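Local coordinates for putative S41 protease (Bacteroides fragilis NCTC 9343, PDB 3K50), which is probably a serine peptidase of family S41 that cleaves peptide bonds and carries a PDZ-like domain beside its catalytic fold, at residues P72-D77 against S134-Q139; T79-L84 against G111-M116; I94-P99 against P175-E180; A103-L108 against A167-V172. All coordinates share one frame; numbering follows the deposited sequence. Where two conformers were deposited one is given.

Contact 1 of 4, residues P72-D77 against S134-Q139; sequences PSYGFD and STRQLQ
With CG of Tyr74 lying beside its backbone N and anti to the carbonyl carbon (chi1 -74°), the ring is carried across to Ser134 and Arg136; in Arg136 chi1 (-46°) brings CG to the phenol oxygen, and the bends at chi2 and chi3 lay CD beside it and turn the guanidinium away. The hydroxyl of Tyr74 donates to the backbone: OH of Tyr74 lies 2.6 Å from O of Ser134, in the carbonyl plane and on a lone pair, with a C=O...donor angle of 145°. Ser134 O also lies in the plane of the Tyr74 ring, at its edge. Tyrosine suits the place because it spans the gap with an apolar ring and still ends in a donor. Arg136 crosses the tyrosine at about a right angle, its CG 3.4 Å from Tyr74 OH. Both segments lie on the five-stranded antiparallel sheet that appears to form the PDZ-like domain, where the lead into strand 76-82, at one margin, meets the start of strand 136-146. Beyond its aliphatic part, Arg136 turns its charged end to other partners: NE bonds to Asn118 and NH1 forms a salt bridge with Glu129. The buried Tyr74 side chain also packs on Met165 of strand 154-165.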
loop_
_atom_site.group_PDB
_atom_site.type_symbol
_atom_site.label_atom_id
_atom_site.label_comp_id
_atom_site.label_asym_id
_atom_site.label_seq_id
_atom_site.Cartn_x
_atom_site.Cartn_y
_atom_site.Cartn_z
ATOM N N PRO A 72 -13.882 -3.284 -13.444
ATOM C CA PRO A 72 -13.699 -1.971 -14.121
ATOM C C PRO A 72 -13.868 -0.774 -13.202
ATOM O O PRO A 72 -14.625 -0.833 -12.225
ATOM C CB PRO A 72 -14.762 -1.965 -15.218
ATOM C CG PRO A 72 -15.173 -3.379 -15.395
ATOM C CD PRO A 72 -14.929 -4.101 -14.087
ATOM N N SER A 73 -13.154 0.310 -13.511
ATOM C CA SER A 73 -13.182 1.521 -12.659
ATOM C C SER A 73 -12.716 2.721 -13.439
ATOM O O SER A 73 -12.221 2.569 -14.558
ATOM C CB SER A 73 -12.320 1.361 -11.393
ATOM O OG SER A 73 -10.926 1.305 -11.666
ATOM N N TYR A 74 -12.940 3.910 -12.865
ATOM C CA TYR A 74 -12.561 5.177 -13.522
ATOM C C TYR A 74 -11.063 5.518 -13.320
ATOM O O TYR A 74 -10.498 6.330 -14.048
ATOM C CB TYR A 74 -13.432 6.304 -12.999
ATOM C CG TYR A 74 -14.878 6.307 -13.502
ATOM C CD1 TYR A 74 -15.178 6.464 -14.865
ATOM C CD2 TYR A 74 -15.922 6.238 -12.613
ATOM C CE1 TYR A 74 -16.523 6.484 -15.326
ATOM C CE2 TYR A 74 -17.250 6.306 -13.035
ATOM C CZ TYR A 74 -17.544 6.426 -14.379
ATOM O OH TYR A 74 -18.845 6.482 -14.734
ATOM N N GLY A 75 -10.448 4.899 -12.324
ATOM C CA GLY A 75 -9.036 5.038 -12.061
ATOM C C GLY A 75 -8.693 6.074 -11.007
ATOM O O GLY A 75 -7.566 6.588 -11.019
ATOM N N PHE A 76 -9.619 6.428 -10.106
ATOM C CA PHE A 76 -9.241 7.348 -9.014
ATOM C C PHE A 76 -9.776 6.929 -7.659
ATOM O O PHE A 76 -10.803 6.280 -7.569
ATOM C CB PHE A 76 -9.667 8.774 -9.300
ATOM C CG PHE A 76 -11.192 8.994 -9.245
ATOM C CD1 PHE A 76 -11.979 8.716 -10.334
ATOM C CD2 PHE A 76 -11.799 9.491 -8.088
ATOM C CE1 PHE A 76 -13.349 8.916 -10.290
ATOM C CE2 PHE A 76 -13.158 9.657 -8.029
ATOM C CZ PHE A 76 -13.930 9.385 -9.139
ATOM N N ASP A 77 -9.049 7.289 -6.610
ATOM C CA ASP A 77 -9.516 7.103 -5.237
ATOM C C ASP A 77 -9.888 8.445 -4.683
ATOM O O ASP A 77 -9.351 9.468 -5.106
ATOM C CB ASP A 77 -8.444 6.488 -4.331
ATOM C CG ASP A 77 -8.152 5.050 -4.663
ATOM O OD1 ASP A 77 -9.055 4.406 -5.263
ATOM O OD2 ASP A 77 -7.015 4.574 -4.350
ATOM N N SER A 134 -20.661 4.864 -17.048
ATOM C CA SER A 134 -20.527 5.415 -18.386
ATOM C C SER A 134 -19.782 6.751 -18.322
ATOM O O SER A 134 -19.298 7.137 -17.240
ATOM C CB SER A 134 -21.924 5.595 -19.013
ATOM O OG SER A 134 -22.711 6.432 -18.172
ATOM N N THR A 135 -19.651 7.418 -19.482
ATOM C CA THR A 135 -19.030 8.717 -19.583
ATOM C C THR A 135 -19.819 9.657 -18.692
ATOM O O THR A 135 -21.029 9.518 -18.606
ATOM C CB THR A 135 -19.048 9.208 -21.032
ATOM O OG1 THR A 135 -18.264 8.307 -21.822
ATOM C CG2 THR A 135 -18.469 10.606 -21.145
ATOM N N ARG A 136 -19.146 10.583 -18.006
ATOM C CA ARG A 136 -19.809 11.519 -17.097
ATOM C C ARG A 136 -19.303 12.913 -17.333
ATOM O O ARG A 136 -18.190 13.116 -17.817
ATOM C CB ARG A 136 -19.513 11.199 -15.609
ATOM C CG ARG A 136 -19.610 9.751 -15.146
ATOM C CD ARG A 136 -20.977 9.159 -15.366
ATOM N NE ARG A 136 -22.059 10.069 -14.964
ATOM C CZ ARG A 136 -22.572 10.160 -13.731
ATOM N NH1 ARG A 136 -22.130 9.386 -12.730
ATOM N NH2 ARG A 136 -23.560 11.028 -13.501
ATOM N N GLN A 137 -20.116 13.881 -16.951
ATOM C CA GLN A 137 -19.736 15.284 -16.997
ATOM C C GLN A 137 -19.490 15.667 -15.551
ATOM O O GLN A 137 -20.373 15.473 -14.715
ATOM C CB GLN A 137 -20.829 16.162 -17.594
ATOM C CG GLN A 137 -20.956 16.019 -19.094
ATOM C CD GLN A 137 -19.654 16.366 -19.811
ATOM O OE1 GLN A 137 -19.200 15.617 -20.679
ATOM N NE2 GLN A 137 -19.019 17.476 -19.407
ATOM N N LEU A 138 -18.317 16.232 -15.269
ATOM C CA LEU A 138 -17.977 16.583 -13.901
ATOM C C LEU A 138 -17.732 18.066 -13.687
ATOM O O LEU A 138 -17.129 18.718 -14.543
ATOM C CB LEU A 138 -16.692 15.832 -13.505
ATOM C CG LEU A 138 -16.621 14.308 -13.691
ATOM C CD1 LEU A 138 -15.273 13.721 -13.192
ATOM C CD2 LEU A 138 -17.809 13.555 -13.030
ATOM N N GLN A 139 -18.229 18.610 -12.578
ATOM C CA GLN A 139 -17.813 19.941 -12.123
ATOM C C GLN A 139 -16.675 19.642 -11.133
ATOM O O GLN A 139 -16.834 18.812 -10.267
ATOM C CB GLN A 139 -18.927 20.723 -11.438
ATOM C CG GLN A 139 -18.500 22.125 -10.997
ATOM C CD GLN A 139 -19.642 22.949 -10.413
ATOM O OE1 GLN A 139 -20.255 22.568 -9.420
ATOM N NE2 GLN A 139 -19.916 24.106 -11.030
#

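Contact 2 of 4, residues T79-L84 against G111-M116; sequences TLYKVL and GHWIMM
Two aromatic side chains make this contact almost by themselves: Tyr81 and Trp113 meet in an offset edge-to-face pair, from strands that are not neighbours in their sheet. The six-membered ring of Trp113 turns its edge to one face of Tyr81, with the planes at 64° and the ring centroids 5.1 Å apart. CZ3 of Trp113 makes the nearest approach, 3.5 Å from CD1 of Tyr81, while CH2 of Trp113 stands above the tyrosine plane, displaced toward the ring's rim. At that same edge CB of Tyr81 lies in the indole plane, 3.8 Å from CZ3 of Trp113. In Trp113 the CG atom is beside the backbone N (chi1 -63°), which sends the six-membered end of the indole out to the tyrosine. A tryptophan is long enough to reach across in this way and wholly apolar at that end. It is buried, resting also on Leu93, Tyr143 and Val157, whereas Tyr81 additionally touches Asp373 and Leu376 of a distant loop. Strand 90-97 runs between the two strands, so the pair bridges over it, aromatic packing between next-but-one strands on one face of the five-stranded antiparallel sheet of a PDZ-like domain.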
loop_
_atom_site.group_PDB
_atom_site.type_symbol
_atom_site.label_atom_id
_atom_site.label_comp_id
_atom_site.label_asym_id
_atom_site.label_seq_id
_atom_site.Cartn_x
_atom_site.Cartn_y
_atom_site.Cartn_z
ATOM N N THR A 79 -12.080 10.739 -1.109
ATOM C CA THR A 79 -12.663 10.842 0.223
ATOM C C THR A 79 -13.736 11.865 0.135
ATOM O O THR A 79 -13.507 12.935 -0.433
ATOM C CB THR A 79 -11.710 11.423 1.253
ATOM O OG1 THR A 79 -10.498 10.671 1.266
ATOM C CG2 THR A 79 -12.373 11.420 2.664
ATOM N N LEU A 80 -14.891 11.562 0.732
ATOM C CA LEU A 80 -16.048 12.478 0.776
ATOM C C LEU A 80 -15.988 13.463 1.930
ATOM O O LEU A 80 -15.579 13.098 3.038
ATOM C CB LEU A 80 -17.348 11.698 0.961
ATOM C CG LEU A 80 -17.724 10.802 -0.177
ATOM C CD1 LEU A 80 -19.155 10.324 0.007
ATOM C CD2 LEU A 80 -17.574 11.560 -1.490
ATOM N N TYR A 81 -16.383 14.700 1.648
ATOM C CA TYR A 81 -16.497 15.769 2.635
ATOM C C TYR A 81 -17.839 16.422 2.416
ATOM O O TYR A 81 -18.218 16.694 1.275
ATOM C CB TYR A 81 -15.417 16.851 2.451
ATOM C CG TYR A 81 -14.070 16.420 2.870
ATOM C CD1 TYR A 81 -13.327 15.555 2.074
ATOM C CD2 TYR A 81 -13.511 16.857 4.069
ATOM C CE1 TYR A 81 -12.096 15.122 2.459
ATOM C CE2 TYR A 81 -12.266 16.399 4.472
ATOM C CZ TYR A 81 -11.557 15.548 3.636
ATOM O OH TYR A 81 -10.304 15.109 3.978
ATOM N N LYS A 82 -18.538 16.712 3.506
ATOM C CA LYS A 82 -19.863 17.331 3.466
ATOM C C LYS A 82 -19.822 18.712 2.803
ATOM O O LYS A 82 -18.908 19.493 3.076
ATOM C CB LYS A 82 -20.375 17.472 4.902
ATOM C CG LYS A 82 -21.854 17.708 5.050
ATOM C CD LYS A 82 -22.598 16.393 5.005
ATOM C CE LYS A 82 -24.092 16.607 5.124
ATOM N NZ LYS A 82 -24.803 15.322 5.372
ATOM N N VAL A 83 -20.793 19.003 1.928
ATOM C CA VAL A 83 -20.886 20.300 1.236
ATOM C C VAL A 83 -21.532 21.397 2.121
ATOM O O VAL A 83 -22.398 21.105 2.975
ATOM C CB VAL A 83 -21.676 20.190 -0.102
ATOM C CG1 VAL A 83 -21.980 21.589 -0.726
ATOM C CG2 VAL A 83 -20.937 19.357 -1.085
ATOM N N LEU A 84 -21.091 22.646 1.886
ATOM C CA LEU A 84 -21.561 23.854 2.592
ATOM C C LEU A 84 -23.085 24.004 2.614
ATOM O O LEU A 84 -23.718 24.365 1.605
ATOM C CB LEU A 84 -20.953 25.130 1.981
ATOM N N GLY A 111 -5.804 16.240 -5.378
ATOM C CA GLY A 111 -6.071 17.600 -4.912
ATOM C C GLY A 111 -7.285 18.209 -5.609
ATOM O O GLY A 111 -7.834 19.198 -5.165
ATOM N N HIS A 112 -7.683 17.647 -6.736
ATOM C CA HIS A 112 -8.926 18.067 -7.346
ATOM C C HIS A 112 -10.075 17.489 -6.556
ATOM O O HIS A 112 -9.979 16.398 -5.975
ATOM C CB HIS A 112 -9.064 17.565 -8.772
ATOM C CG HIS A 112 -8.338 18.393 -9.776
ATOM N ND1 HIS A 112 -7.671 17.843 -10.841
ATOM C CD2 HIS A 112 -8.182 19.736 -9.880
ATOM C CE1 HIS A 112 -7.136 18.807 -11.559
ATOM N NE2 HIS A 112 -7.430 19.964 -10.996
ATOM N N TRP A 113 -11.180 18.214 -6.574
ATOM C CA TRP A 113 -12.395 17.793 -5.890
ATOM C C TRP A 113 -13.490 17.655 -6.924
ATOM O O TRP A 113 -13.638 18.553 -7.756
ATOM C CB TRP A 113 -12.856 18.843 -4.905
ATOM C CG TRP A 113 -11.942 19.145 -3.766
ATOM C CD1 TRP A 113 -10.777 19.817 -3.821
ATOM C CD2 TRP A 113 -12.187 18.878 -2.381
ATOM N NE1 TRP A 113 -10.246 19.966 -2.560
ATOM C CE2 TRP A 113 -11.094 19.395 -1.656
ATOM C CE3 TRP A 113 -13.203 18.223 -1.684
ATOM C CZ2 TRP A 113 -10.984 19.272 -0.274
ATOM C CZ3 TRP A 113 -13.114 18.138 -0.307
ATOM C CH2 TRP A 113 -11.996 18.665 0.385
ATOM N N ILE A 114 -14.193 16.527 -6.930
ATOM C CA ILE A 114 -15.349 16.341 -7.808
ATOM C C ILE A 114 -16.553 16.908 -7.035
ATOM O O ILE A 114 -16.841 16.479 -5.908
ATOM C CB ILE A 114 -15.587 14.893 -8.178
ATOM C CG1 ILE A 114 -14.387 14.282 -8.897
ATOM C CG2 ILE A 114 -16.756 14.776 -9.143
ATOM C CD1 ILE A 114 -14.598 12.774 -9.226
HETATM N N MSE A 115 -17.239 17.879 -7.627
HETATM C CA MSE A 115 -18.359 18.588 -6.968
HETATM C C MSE A 115 -19.755 18.255 -7.510
HETATM O O MSE A 115 -20.743 18.365 -6.768
HETATM C CB MSE A 115 -18.160 20.094 -7.065
HETATM C CG MSE A 115 -16.866 20.572 -6.474
HETATM SE SE MSE A 115 -16.635 22.455 -6.661
HETATM C CE MSE A 115 -17.726 23.124 -5.124
HETATM N N MSE A 116 -19.837 17.913 -8.804
HETATM C CA MSE A 116 -21.098 17.510 -9.457
HETATM C C MSE A 116 -20.826 16.491 -10.529
HETATM O O MSE A 116 -19.728 16.478 -11.109
HETATM C CB MSE A 116 -21.738 18.690 -10.150
HETATM C CG MSE A 116 -21.853 19.893 -9.274
HETATM SE SE MSE A 116 -23.327 19.864 -8.083
HETATM C CE MSE A 116 -24.306 21.000 -9.339
#

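Contact 3 of 4, residues I94-P99 against P175-E180; sequences ISYVVP and PVHRFE
Stacking of Tyr96 on His177 dominates the contact. The rings form an offset stack, planes 18° apart and centroids 4.0 Å apart, with CE2 of Tyr96 over the centre of the imidazole. Both side chains hold CG anti to the backbone N (chi1 -170° in Tyr96, -175° in His177), and they reach toward one another from opposite directions. Flat rings suit this buried interface because they stack face to face, the imidazole also carrying NH1 of Arg178 above its other face, toward the rim. At the edge of the same ring, O of Val97 lies in plane, 3.2 Å from CE1 of His177, and CD of Pro99 approaches at 4.1 Å from ND1 of His177.

Among the polar links, the hydroxyl of Tyr96 is hydrogen-bonded to Asp173, which helps fix the ring's position. Arg178 turns back to its own strand, NH1 donating to O of His177 at 3.2 Å. A water joins the segments, donating to O of Val97 (2.8 Å) and accepting from NH2 of Arg178 (3.1 Å). His177 and Arg178 form a classic beta bulge opposite Met193, in strand 176-184 at an edge of the mixed sheet. With one segment on the PDZ-like sheet and the other on that of the probable peptidase fold, the contact is consistent with an interdomain junction.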
loop_
_atom_site.group_PDB
_atom_site.type_symbol
_atom_site.label_atom_id
_atom_site.label_comp_id
_atom_site.label_asym_id
_atom_site.label_seq_id
_atom_site.Cartn_x
_atom_site.Cartn_y
_atom_site.Cartn_z
ATOM N N ILE A 94 -9.906 13.995 -4.547
ATOM C CA ILE A 94 -9.130 12.924 -5.201
ATOM C C ILE A 94 -7.784 12.722 -4.509
ATOM O O ILE A 94 -7.030 13.680 -4.353
ATOM C CB ILE A 94 -8.976 13.198 -6.721
ATOM C CG1 ILE A 94 -10.366 13.155 -7.369
ATOM C CG2 ILE A 94 -8.030 12.163 -7.347
ATOM C CD1 ILE A 94 -10.423 13.590 -8.852
ATOM N N SER A 95 -7.473 11.473 -4.135
ATOM C CA SER A 95 -6.269 11.119 -3.451
ATOM C C SER A 95 -5.227 10.380 -4.325
ATOM O O SER A 95 -4.097 10.320 -3.950
ATOM C CB SER A 95 -6.615 10.167 -2.290
ATOM O OG SER A 95 -7.285 8.983 -2.799
ATOM N N TYR A 96 -5.625 9.801 -5.450
ATOM C CA TYR A 96 -4.747 8.970 -6.275
ATOM C C TYR A 96 -5.418 8.832 -7.644
ATOM O O TYR A 96 -6.674 8.658 -7.720
ATOM C CB TYR A 96 -4.601 7.602 -5.616
ATOM C CG TYR A 96 -3.550 6.702 -6.211
ATOM C CD1 TYR A 96 -3.866 5.848 -7.192
ATOM C CD2 TYR A 96 -2.253 6.643 -5.689
ATOM C CE1 TYR A 96 -2.931 4.988 -7.731
ATOM C CE2 TYR A 96 -1.333 5.785 -6.192
ATOM C CZ TYR A 96 -1.682 4.956 -7.225
ATOM O OH TYR A 96 -0.778 4.084 -7.786
ATOM N N VAL A 97 -4.636 8.980 -8.718
ATOM C CA VAL A 97 -5.135 8.788 -10.089
ATOM C C VAL A 97 -4.246 7.744 -10.755
ATOM O O VAL A 97 -3.004 7.897 -10.790
ATOM C CB VAL A 97 -5.091 10.113 -10.874
ATOM C CG1 VAL A 97 -5.440 9.921 -12.381
ATOM C CG2 VAL A 97 -6.043 11.096 -10.231
ATOM N N VAL A 98 -4.860 6.705 -11.310
ATOM C CA VAL A 98 -4.164 5.656 -11.993
ATOM C C VAL A 98 -3.733 6.158 -13.374
ATOM O O VAL A 98 -4.569 6.702 -14.108
ATOM C CB VAL A 98 -5.070 4.409 -12.167
ATOM C CG1 VAL A 98 -4.473 3.415 -13.123
ATOM C CG2 VAL A 98 -5.377 3.741 -10.788
ATOM N N PRO A 99 -2.434 6.021 -13.702
ATOM C CA PRO A 99 -1.888 6.417 -15.000
ATOM C C PRO A 99 -2.611 5.707 -16.142
ATOM O O PRO A 99 -2.870 4.521 -16.081
ATOM C CB PRO A 99 -0.430 5.989 -14.930
ATOM C CG PRO A 99 -0.108 5.806 -13.505
ATOM C CD PRO A 99 -1.397 5.503 -12.785
ATOM N N PRO A 175 3.170 -0.296 -9.816
ATOM C CA PRO A 175 3.675 0.141 -8.506
ATOM C C PRO A 175 4.556 1.402 -8.442
ATOM O O PRO A 175 4.437 2.155 -7.458
ATOM C CB PRO A 175 4.509 -1.056 -8.027
ATOM C CG PRO A 175 4.068 -2.194 -8.851
ATOM C CD PRO A 175 3.592 -1.658 -10.139
ATOM N N VAL A 176 5.425 1.617 -9.432
ATOM C CA VAL A 176 6.279 2.808 -9.463
ATOM C C VAL A 176 5.389 3.946 -9.931
ATOM O O VAL A 176 5.247 4.211 -11.141
ATOM C CB VAL A 176 7.473 2.650 -10.367
ATOM C CG1 VAL A 176 8.244 3.961 -10.457
ATOM C CG2 VAL A 176 8.385 1.528 -9.862
ATOM N N HIS A 177 4.755 4.584 -8.964
ATOM C CA HIS A 177 3.718 5.620 -9.256
ATOM C C HIS A 177 4.227 6.989 -9.549
ATOM O O HIS A 177 3.708 7.685 -10.425
ATOM C CB HIS A 177 2.746 5.684 -8.085
ATOM C CG HIS A 177 1.589 6.596 -8.311
ATOM N ND1 HIS A 177 0.648 6.369 -9.291
ATOM C CD2 HIS A 177 1.238 7.750 -7.697
ATOM C CE1 HIS A 177 -0.246 7.345 -9.250
ATOM N NE2 HIS A 177 0.092 8.194 -8.292
ATOM N N ARG A 178 5.256 7.403 -8.840
ATOM C CA ARG A 178 5.850 8.704 -9.112
ATOM C C ARG A 178 7.328 8.690 -8.648
ATOM O O ARG A 178 7.660 8.073 -7.616
ATOM C CB ARG A 178 5.067 9.811 -8.386
ATOM C CG ARG A 178 4.874 11.148 -9.181
ATOM C CD ARG A 178 3.919 10.987 -10.386
ATOM N NE ARG A 178 2.488 11.370 -10.236
ATOM C CZ ARG A 178 1.454 10.811 -10.904
ATOM N NH1 ARG A 178 1.579 9.684 -11.628
ATOM N NH2 ARG A 178 0.236 11.310 -10.735
ATOM N N PHE A 179 8.128 9.440 -9.411
ATOM C CA PHE A 179 9.582 9.590 -9.301
ATOM C C PHE A 179 10.010 11.037 -9.351
ATOM O O PHE A 179 9.482 11.822 -10.157
ATOM C CB PHE A 179 10.226 8.936 -10.528
ATOM C CG PHE A 179 11.721 9.166 -10.671
ATOM C CD1 PHE A 179 12.229 10.299 -11.321
ATOM C CD2 PHE A 179 12.623 8.203 -10.211
ATOM C CE1 PHE A 179 13.634 10.497 -11.488
ATOM C CE2 PHE A 179 14.002 8.381 -10.376
ATOM C CZ PHE A 179 14.503 9.554 -11.021
ATOM N N GLU A 180 10.975 11.409 -8.522
ATOM C CA GLU A 180 11.554 12.728 -8.691
ATOM C C GLU A 180 12.874 12.845 -7.988
ATOM O O GLU A 180 13.086 12.165 -6.969
ATOM C CB GLU A 180 10.681 13.780 -8.009
ATOM C CG GLU A 180 9.700 14.429 -8.886
ATOM C CD GLU A 180 9.306 15.678 -8.304
ATOM O OE1 GLU A 180 8.977 15.651 -7.094
ATOM O OE2 GLU A 180 9.382 16.680 -9.037
HETATM O O HOH W 1 -1.515 9.570 -12.538
#

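Contact 4 of 4, residues A103-L108 against A167-V172; sequences AEEAGL and ASRSLV
Glu105 and Arg169 clasp each other in a two-pronged salt bridge, and this single ion pair is the whole of the close contact. Arg169 uses both terminal nitrogens end-on, one for each carboxylate oxygen: NH2 of Arg169 lies 2.8 Å from OE2 of Glu105, and NH1 of Arg169 lies 3.2 Å from OE1 of Glu105. The longer bond is the straighter, at 168° against 153°. OE1 is met on its syn side, whereas OE2 is approached from above the carboxylate plane, the two flat groups being turned 32° from each other. Arg169 starts with CG wedged between its backbone N and carbonyl carbon and then runs extended to NE, which delivers the guanidinium edge to the glutamate; Glu105, likewise extended beyond CG, comes from the opposite direction. Long, flexible, oppositely charged chains suit this separation of the backbones.

Around that grip the packing is loose. Glu105 is exposed and Arg169 partly so, and only 79 Å² is buried between the segments, so solvent probably screens the pair. Glu105 lies in the short helix 102-105; Gly107, with positive phi, makes a Schellman motif after it. Arg169 lies in the loop between strands 154-165 and 176-184, rests on Pro102 at the start of that helix, and is hydrogen-bonded through its backbone to Ser73, just before strand 76-82.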
loop_
_atom_site.group_PDB
_atom_site.type_symbol
_atom_site.label_atom_id
_atom_site.label_comp_id
_atom_site.label_asym_id
_atom_site.label_seq_id
_atom_site.Cartn_x
_atom_site.Cartn_y
_atom_site.Cartn_z
ATOM N N ALA A 103 -9.838 8.745 -15.511
ATOM C CA ALA A 103 -9.628 9.905 -14.625
ATOM C C ALA A 103 -8.495 10.813 -15.153
ATOM O O ALA A 103 -8.616 12.055 -15.274
ATOM C CB ALA A 103 -9.310 9.417 -13.152
ATOM N N GLU A 104 -7.401 10.174 -15.522
ATOM C CA GLU A 104 -6.238 10.879 -16.035
ATOM C C GLU A 104 -6.527 11.550 -17.390
ATOM O O GLU A 104 -6.100 12.687 -17.626
ATOM C CB GLU A 104 -5.051 9.957 -16.176
ATOM C CG GLU A 104 -3.789 10.755 -16.451
ATOM C CD GLU A 104 -2.562 9.906 -16.420
ATOM O OE1 GLU A 104 -2.387 9.138 -17.386
ATOM O OE2 GLU A 104 -1.779 10.030 -15.440
ATOM N N GLU A 105 -7.296 10.867 -18.233
ATOM C CA GLU A 105 -7.703 11.417 -19.514
ATOM C C GLU A 105 -8.631 12.602 -19.297
ATOM O O GLU A 105 -8.642 13.528 -20.124
ATOM C CB GLU A 105 -8.385 10.335 -20.372
ATOM C CG GLU A 105 -7.404 9.192 -20.734
ATOM C CD GLU A 105 -8.056 7.909 -21.214
ATOM O OE1 GLU A 105 -9.316 7.824 -21.309
ATOM O OE2 GLU A 105 -7.261 6.964 -21.482
ATOM N N ALA A 106 -9.395 12.585 -18.196
ATOM C CA ALA A 106 -10.295 13.684 -17.856
ATOM C C ALA A 106 -9.567 14.946 -17.376
ATOM O O ALA A 106 -10.218 15.985 -17.174
ATOM C CB ALA A 106 -11.255 13.239 -16.789
ATOM N N GLY A 107 -8.255 14.836 -17.143
ATOM C CA GLY A 107 -7.407 15.935 -16.650
ATOM C C GLY A 107 -7.402 16.012 -15.127
ATOM O O GLY A 107 -7.076 17.050 -14.546
ATOM N N LEU A 108 -7.755 14.918 -14.461
ATOM C CA LEU A 108 -7.879 14.940 -13.010
ATOM C C LEU A 108 -6.549 14.635 -12.339
ATOM O O LEU A 108 -5.704 13.900 -12.868
ATOM C CB LEU A 108 -8.972 13.988 -12.538
ATOM C CG LEU A 108 -10.443 14.208 -12.919
ATOM C CD1 LEU A 108 -11.245 13.016 -12.457
ATOM C CD2 LEU A 108 -10.974 15.487 -12.308
ATOM N N ALA A 167 -15.906 6.453 -19.967
ATOM C CA ALA A 167 -16.487 5.317 -19.259
ATOM C C ALA A 167 -15.411 4.501 -18.573
ATOM O O ALA A 167 -14.270 4.414 -19.052
ATOM C CB ALA A 167 -17.327 4.427 -20.211
ATOM N N SER A 168 -15.771 3.912 -17.436
ATOM C CA SER A 168 -14.839 3.074 -16.721
ATOM C C SER A 168 -14.359 1.876 -17.536
ATOM O O SER A 168 -14.994 1.476 -18.495
ATOM C CB SER A 168 -15.470 2.574 -15.434
ATOM O OG SER A 168 -16.730 1.998 -15.654
ATOM N N ARG A 169 -13.232 1.299 -17.146
ATOM C CA ARG A 169 -12.717 0.122 -17.842
ATOM C C ARG A 169 -11.799 -0.601 -16.910
ATOM O O ARG A 169 -11.534 -0.089 -15.857
ATOM C CB ARG A 169 -12.056 0.475 -19.171
ATOM C CG ARG A 169 -10.908 1.379 -19.099
ATOM C CD ARG A 169 -10.601 1.876 -20.498
ATOM N NE ARG A 169 -9.402 2.677 -20.382
ATOM C CZ ARG A 169 -9.285 3.985 -20.593
ATOM N NH1 ARG A 169 -10.268 4.771 -21.049
ATOM N NH2 ARG A 169 -8.103 4.494 -20.389
ATOM N N SER A 170 -11.432 -1.840 -17.249
ATOM C CA SER A 170 -10.589 -2.664 -16.389
ATOM C C SER A 170 -9.164 -2.115 -16.463
ATOM O O SER A 170 -8.598 -2.052 -17.553
ATOM C CB SER A 170 -10.638 -4.133 -16.852
ATOM O OG SER A 170 -9.823 -4.935 -15.995
ATOM N N LEU A 171 -8.587 -1.724 -15.330
ATOM C CA LEU A 171 -7.260 -1.071 -15.310
ATOM C C LEU A 171 -6.202 -1.837 -14.539
ATOM O O LEU A 171 -6.491 -2.571 -13.589
ATOM C CB LEU A 171 -7.358 0.301 -14.638
ATOM C CG LEU A 171 -8.357 1.295 -15.232
ATOM C CD1 LEU A 171 -8.570 2.456 -14.263
ATOM C CD2 LEU A 171 -7.959 1.760 -16.632
ATOM N N VAL A 172 -4.965 -1.629 -14.936
ATOM C CA VAL A 172 -3.847 -2.212 -14.251
ATOM C C VAL A 172 -2.989 -1.054 -13.755
ATOM O O VAL A 172 -2.541 -0.219 -14.552
ATOM C CB VAL A 172 -3.046 -3.102 -15.167
ATOM C CG1 VAL A 172 -1.668 -3.420 -14.528
ATOM C CG2 VAL A 172 -3.832 -4.368 -15.417
#

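Contacts 1, 2 and 4 lie within the PDZ-like part of the chain, and contact 3 joins that part to the mixed sheet of the peptidase fold. Contacts 1 and 4 are nearest, their centres about 7 Å apart; contacts 2 and 3 are farthest, at about 20 Å. Contacts 1 and 2 share strand 76-82, whose sheet neighbour, strand 90-97, supplies one side of contact 3. Along the chain contact 2 is nested inside contact 1 and contact 4 inside contact 3, while the remaining pairs alternate. Backbone bonds such as Gly75 to Val98 and Ser73 to Arg169 tie them together, consistent with one compact domain set against the catalytic one.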